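PDB 3UOE: dehydrogenase from Sinorhizobium meliloti, which probably acts as an oxidoreductase of the LDH2/MDH2 family, whose members include malate and L-lactate dehydrogenases. Local coordinates for residues 71-83 / 272-284. Residues are numbered along the deposited sequence; the frame is centred on the assembly and turned at random.
Sequences RLPLLLSRLDKGL and VNGTLDDIHPANK
Arg78, on helix 72-80, reaches into segment 272-284, the irregular last part of the loop between helix 246-264 and strand 285-291 in this member of the LDH2/MDH2 oxidoreductase family. Its chain turns at chi3 (62°), which brings the guanidinium among loop carbonyls. Arg78 NH1 and NH2 both donate to His280 O, at 2.8 and 2.9 Å, with the oxygen in the guanidinium plane. Arg78 NH1 also donates to Asp277 O at 2.9 Å, above the plane of that carbonyl. Gly274 O sits over the centre of one guanidinium face, and Leu83 CB lies over the opposite face near its rim. Arg78 NE is hydrogen-bonded to Asn138 OD1. A leucine in place of Arg78 would probably leave the carbonyls of Asp277 and His280 without these donors and the loop less firmly held. Asp277 OD1 accepts from Ile279 N, an Asx turn, and from His280 N, which extends it to an Asx motif; it lies 3.6 Å from Arg78 NH1, a long salt bridge. On the helix flank, Leu74 CD2 packs on the backbone at Thr275 and Leu276. Water links Arg71 NH1 to Thr275 O, while Arg71 NE bonds Ser66 O. Ser77 OG donates to the anti side of Asp278 OD2 at 2.7 Å.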
loop_
_atom_site.group_PDB
_atom_site.type_symbol
_atom_site.label_atom_id
_atom_site.label_comp_id
_atom_site.label_asym_id
_atom_site.label_seq_id
_atom_site.Cartn_x
_atom_site.Cartn_y
_atom_site.Cartn_z
ATOM N N ARG A 71 -23.540 -9.933 3.978
ATOM C CA ARG A 71 -22.970 -9.507 5.253
ATOM C C ARG A 71 -24.022 -9.136 6.295
ATOM O O ARG A 71 -23.731 -9.094 7.483
ATOM C CB ARG A 71 -22.092 -8.281 5.037
ATOM C CG ARG A 71 -20.949 -8.500 4.100
ATOM C CD ARG A 71 -19.935 -9.391 4.743
ATOM N NE ARG A 71 -18.804 -9.595 3.858
ATOM C CZ ARG A 71 -17.591 -9.935 4.272
ATOM N NH1 ARG A 71 -17.359 -10.094 5.569
ATOM N NH2 ARG A 71 -16.614 -10.105 3.387
ATOM N N LEU A 72 -25.242 -8.845 5.858
ATOM C CA LEU A 72 -26.215 -8.226 6.764
ATOM C C LEU A 72 -26.695 -9.108 7.932
ATOM O O LEU A 72 -26.713 -8.653 9.082
ATOM C CB LEU A 72 -27.396 -7.640 5.983
ATOM C CG LEU A 72 -28.468 -6.904 6.791
ATOM C CD1 LEU A 72 -27.859 -5.751 7.614
ATOM C CD2 LEU A 72 -29.595 -6.400 5.879
ATOM N N PRO A 73 -27.081 -10.365 7.652
ATOM C CA PRO A 73 -27.657 -11.212 8.703
ATOM C C PRO A 73 -26.734 -11.350 9.913
ATOM O O PRO A 73 -27.205 -11.413 11.056
ATOM C CB PRO A 73 -27.835 -12.565 8.006
ATOM C CG PRO A 73 -28.009 -12.207 6.563
ATOM C CD PRO A 73 -27.049 -11.054 6.353
ATOM N N LEU A 74 -25.428 -11.370 9.667
ATOM C CA LEU A 74 -24.468 -11.501 10.751
ATOM C C LEU A 74 -24.503 -10.238 11.631
ATOM O O LEU A 74 -24.577 -10.327 12.859
ATOM C CB LEU A 74 -23.070 -11.788 10.184
ATOM C CG LEU A 74 -22.115 -12.727 10.931
ATOM C CD1 LEU A 74 -22.769 -14.051 11.279
ATOM C CD2 LEU A 74 -20.874 -12.971 10.104
ATOM N N LEU A 75 -24.480 -9.064 11.002
ATOM C CA LEU A 75 -24.595 -7.812 11.743
ATOM C C LEU A 75 -25.893 -7.752 12.554
ATOM O O LEU A 75 -25.885 -7.371 13.730
ATOM C CB LEU A 75 -24.527 -6.615 10.800
ATOM C CG LEU A 75 -23.252 -6.466 9.968
ATOM C CD1 LEU A 75 -23.391 -5.301 8.992
ATOM C CD2 LEU A 75 -22.021 -6.285 10.857
ATOM N N LEU A 76 -27.004 -8.124 11.922
ATOM C CA LEU A 76 -28.293 -8.153 12.599
ATOM C C LEU A 76 -28.203 -9.060 13.824
ATOM O O LEU A 76 -28.666 -8.714 14.906
ATOM C CB LEU A 76 -29.397 -8.634 11.647
ATOM C CG LEU A 76 -29.693 -7.756 10.422
ATOM C CD1 LEU A 76 -30.774 -8.371 9.546
ATOM C CD2 LEU A 76 -30.088 -6.338 10.850
ATOM N N SER A 77 -27.579 -10.216 13.647
ATOM C CA SER A 77 -27.430 -11.174 14.740
ATOM C C SER A 77 -26.550 -10.611 15.864
ATOM O O SER A 77 -26.848 -10.762 17.050
ATOM C CB SER A 77 -26.854 -12.491 14.204
ATOM O OG SER A 77 -26.823 -13.474 15.207
ATOM N N ARG A 78 -25.464 -9.955 15.478
ATOM C CA ARG A 78 -24.541 -9.384 16.448
ATOM C C ARG A 78 -25.201 -8.262 17.245
ATOM O O ARG A 78 -24.929 -8.077 18.427
ATOM C CB ARG A 78 -23.266 -8.900 15.754
ATOM C CG ARG A 78 -22.408 -10.035 15.191
ATOM C CD ARG A 78 -21.111 -9.518 14.544
ATOM N NE ARG A 78 -20.260 -8.845 15.520
ATOM C CZ ARG A 78 -19.438 -9.470 16.361
ATOM N NH1 ARG A 78 -19.334 -10.799 16.340
ATOM N NH2 ARG A 78 -18.710 -8.761 17.215
ATOM N N LEU A 79 -26.079 -7.521 16.588
ATOM C CA LEU A 79 -26.837 -6.484 17.258
ATOM C C LEU A 79 -27.787 -7.091 18.288
ATOM O O LEU A 79 -27.820 -6.660 19.438
ATOM C CB LEU A 79 -27.615 -5.666 16.229
ATOM C CG LEU A 79 -26.775 -4.716 15.374
ATOM C CD1 LEU A 79 -27.524 -4.307 14.121
ATOM C CD2 LEU A 79 -26.324 -3.488 16.185
ATOM N N ASP A 80 -28.556 -8.091 17.863
ATOM C CA ASP A 80 -29.502 -8.781 18.738
ATOM C C ASP A 80 -28.822 -9.379 19.969
ATOM O O ASP A 80 -29.464 -9.630 20.987
ATOM C CB ASP A 80 -30.184 -9.923 17.981
ATOM C CG ASP A 80 -31.226 -9.436 16.996
ATOM O OD1 ASP A 80 -31.781 -8.324 17.179
ATOM O OD2 ASP A 80 -31.502 -10.180 16.034
ATOM N N LYS A 81 -27.528 -9.645 19.864
ATOM C CA LYS A 81 -26.860 -10.407 20.903
ATOM C C LYS A 81 -25.993 -9.529 21.778
ATOM O O LYS A 81 -25.321 -10.022 22.676
ATOM C CB LYS A 81 -26.045 -11.549 20.298
ATOM C CG LYS A 81 -26.906 -12.676 19.722
ATOM C CD LYS A 81 -26.027 -13.773 19.136
ATOM C CE LYS A 81 -26.846 -14.928 18.569
ATOM N NZ LYS A 81 -27.581 -15.690 19.620
ATOM N N GLY A 82 -26.012 -8.228 21.514
ATOM C CA GLY A 82 -25.243 -7.288 22.313
ATOM C C GLY A 82 -23.757 -7.274 21.994
ATOM O O GLY A 82 -22.948 -6.735 22.753
ATOM N N LEU A 83 -23.393 -7.873 20.866
ATOM C CA LEU A 83 -22.017 -7.860 20.404
ATOM C C LEU A 83 -21.751 -6.614 19.561
ATOM O O LEU A 83 -20.617 -6.146 19.463
ATOM C CB LEU A 83 -21.732 -9.113 19.584
ATOM C CG LEU A 83 -21.792 -10.441 20.325
ATOM C CD1 LEU A 83 -21.717 -11.563 19.312
ATOM C CD2 LEU A 83 -20.651 -10.540 21.352
ATOM N N VAL A 272 -7.928 -12.705 15.943
ATOM C CA VAL A 272 -9.065 -11.887 15.537
ATOM C C VAL A 272 -10.341 -12.702 15.332
ATOM O O VAL A 272 -10.320 -13.750 14.683
ATOM C CB VAL A 272 -8.741 -11.066 14.263
ATOM C CG1 VAL A 272 -10.003 -10.396 13.705
ATOM C CG2 VAL A 272 -7.655 -10.032 14.563
ATOM N N ASN A 273 -11.443 -12.231 15.910
ATOM C CA ASN A 273 -12.769 -12.793 15.620
ATOM C C ASN A 273 -13.788 -11.665 15.437
ATOM O O ASN A 273 -13.427 -10.481 15.357
ATOM C CB ASN A 273 -13.288 -13.680 16.759
ATOM C CG ASN A 273 -12.196 -14.431 17.486
ATOM O OD1 ASN A 273 -11.825 -14.080 18.616
ATOM N ND2 ASN A 273 -11.694 -15.489 16.865
ATOM N N GLY A 274 -15.067 -12.035 15.416
ATOM C CA GLY A 274 -16.131 -11.052 15.507
ATOM C C GLY A 274 -16.582 -10.445 14.195
ATOM O O GLY A 274 -17.422 -9.554 14.177
ATOM N N THR A 275 -16.018 -10.920 13.091
ATOM C CA THR A 275 -16.425 -10.443 11.781
ATOM C C THR A 275 -17.222 -11.519 11.032
ATOM O O THR A 275 -18.243 -11.230 10.407
ATOM C CB THR A 275 -15.196 -9.990 10.975
ATOM O OG1 THR A 275 -15.048 -8.565 11.105
ATOM C CG2 THR A 275 -15.322 -10.364 9.526
ATOM N N LEU A 276 -16.768 -12.761 11.129
ATOM C CA LEU A 276 -17.435 -13.877 10.477
ATOM C C LEU A 276 -18.172 -14.769 11.479
ATOM O O LEU A 276 -18.548 -15.890 11.160
ATOM C CB LEU A 276 -16.418 -14.705 9.687
ATOM C CG LEU A 276 -15.629 -13.905 8.645
ATOM C CD1 LEU A 276 -14.515 -14.757 8.071
ATOM C CD2 LEU A 276 -16.543 -13.378 7.537
ATOM N N ASP A 277 -18.351 -14.281 12.698
ATOM C CA ASP A 277 -19.115 -15.013 13.697
ATOM C C ASP A 277 -19.984 -14.035 14.458
ATOM O O ASP A 277 -19.798 -12.827 14.373
ATOM C CB ASP A 277 -18.188 -15.763 14.670
ATOM C CG ASP A 277 -17.464 -14.828 15.629
ATOM O OD1 ASP A 277 -18.134 -14.191 16.473
ATOM O OD2 ASP A 277 -16.221 -14.730 15.540
ATOM N N ASP A 278 -20.943 -14.563 15.200
ATOM C CA ASP A 278 -21.768 -13.733 16.052
ATOM C C ASP A 278 -21.611 -14.207 17.481
ATOM O O ASP A 278 -22.590 -14.317 18.215
ATOM C CB ASP A 278 -23.230 -13.807 15.629
ATOM C CG ASP A 278 -23.761 -15.227 15.610
ATOM O OD1 ASP A 278 -23.012 -16.160 15.974
ATOM O OD2 ASP A 278 -24.929 -15.416 15.222
ATOM N N ILE A 279 -20.371 -14.487 17.866
ATOM C CA ILE A 279 -20.083 -15.014 19.193
ATOM C C ILE A 279 -19.108 -14.128 19.969
ATOM O O ILE A 279 -19.262 -13.925 21.178
ATOM C CB ILE A 279 -19.456 -16.418 19.091
ATOM C CG1 ILE A 279 -20.469 -17.409 18.522
ATOM C CG2 ILE A 279 -18.981 -16.882 20.455
ATOM C CD1 ILE A 279 -19.849 -18.714 18.057
ATOM N N HIS A 280 -18.110 -13.609 19.259
ATOM C CA HIS A 280 -17.004 -12.907 19.883
ATOM C C HIS A 280 -16.976 -11.442 19.524
ATOM O O HIS A 280 -17.498 -11.042 18.482
ATOM C CB HIS A 280 -15.670 -13.554 19.481
ATOM C CG HIS A 280 -15.621 -15.023 19.754
ATOM N ND1 HIS A 280 -15.630 -15.968 18.752
ATOM C CD2 HIS A 280 -15.613 -15.710 20.921
ATOM C CE1 HIS A 280 -15.599 -17.175 19.288
ATOM N NE2 HIS A 280 -15.594 -17.045 20.603
ATOM N N PRO A 281 -16.353 -10.636 20.399
ATOM C CA PRO A 281 -16.122 -9.211 20.127
ATOM C C PRO A 281 -15.374 -9.043 18.804
ATOM O O PRO A 281 -14.480 -9.819 18.514
ATOM C CB PRO A 281 -15.234 -8.766 21.304
ATOM C CG PRO A 281 -15.568 -9.730 22.422
ATOM C CD PRO A 281 -15.873 -11.044 21.733
ATOM N N ALA A 282 -15.748 -8.054 18.002
ATOM C CA ALA A 282 -14.944 -7.710 16.840
ATOM C C ALA A 282 -13.663 -7.035 17.342
ATOM O O ALA A 282 -13.728 -5.999 17.994
ATOM C CB ALA A 282 -15.724 -6.804 15.915
ATOM N N ASN A 283 -12.506 -7.640 17.085
ATOM C CA ASN A 283 -11.244 -7.130 17.641
ATOM C C ASN A 283 -10.159 -6.888 16.587
ATOM O O ASN A 283 -8.964 -6.922 16.887
ATOM C CB ASN A 283 -10.715 -8.062 18.739
ATOM C CG ASN A 283 -10.455 -9.466 18.229
ATOM O OD1 ASN A 283 -10.926 -9.838 17.162
ATOM N ND2 ASN A 283 -9.689 -10.247 18.984
ATOM N N LYS A 284 -10.595 -6.667 15.349
ATOM C CA LYS A 284 -9.714 -6.249 14.269
ATOM C C LYS A 284 -9.526 -4.725 14.358
ATOM O O LYS A 284 -10.130 -4.068 15.220
ATOM C CB LYS A 284 -10.298 -6.678 12.911
ATOM C CG LYS A 284 -11.134 -5.629 12.194
ATOM C CD LYS A 284 -12.383 -5.264 12.936
ATOM C CE LYS A 284 -12.852 -3.846 12.567
ATOM N NZ LYS A 284 -13.840 -3.854 11.481
HETATM O O HOH W 1 -19.342 -10.707 7.866
HETATM O O HOH W 2 -17.926 -6.459 18.711
#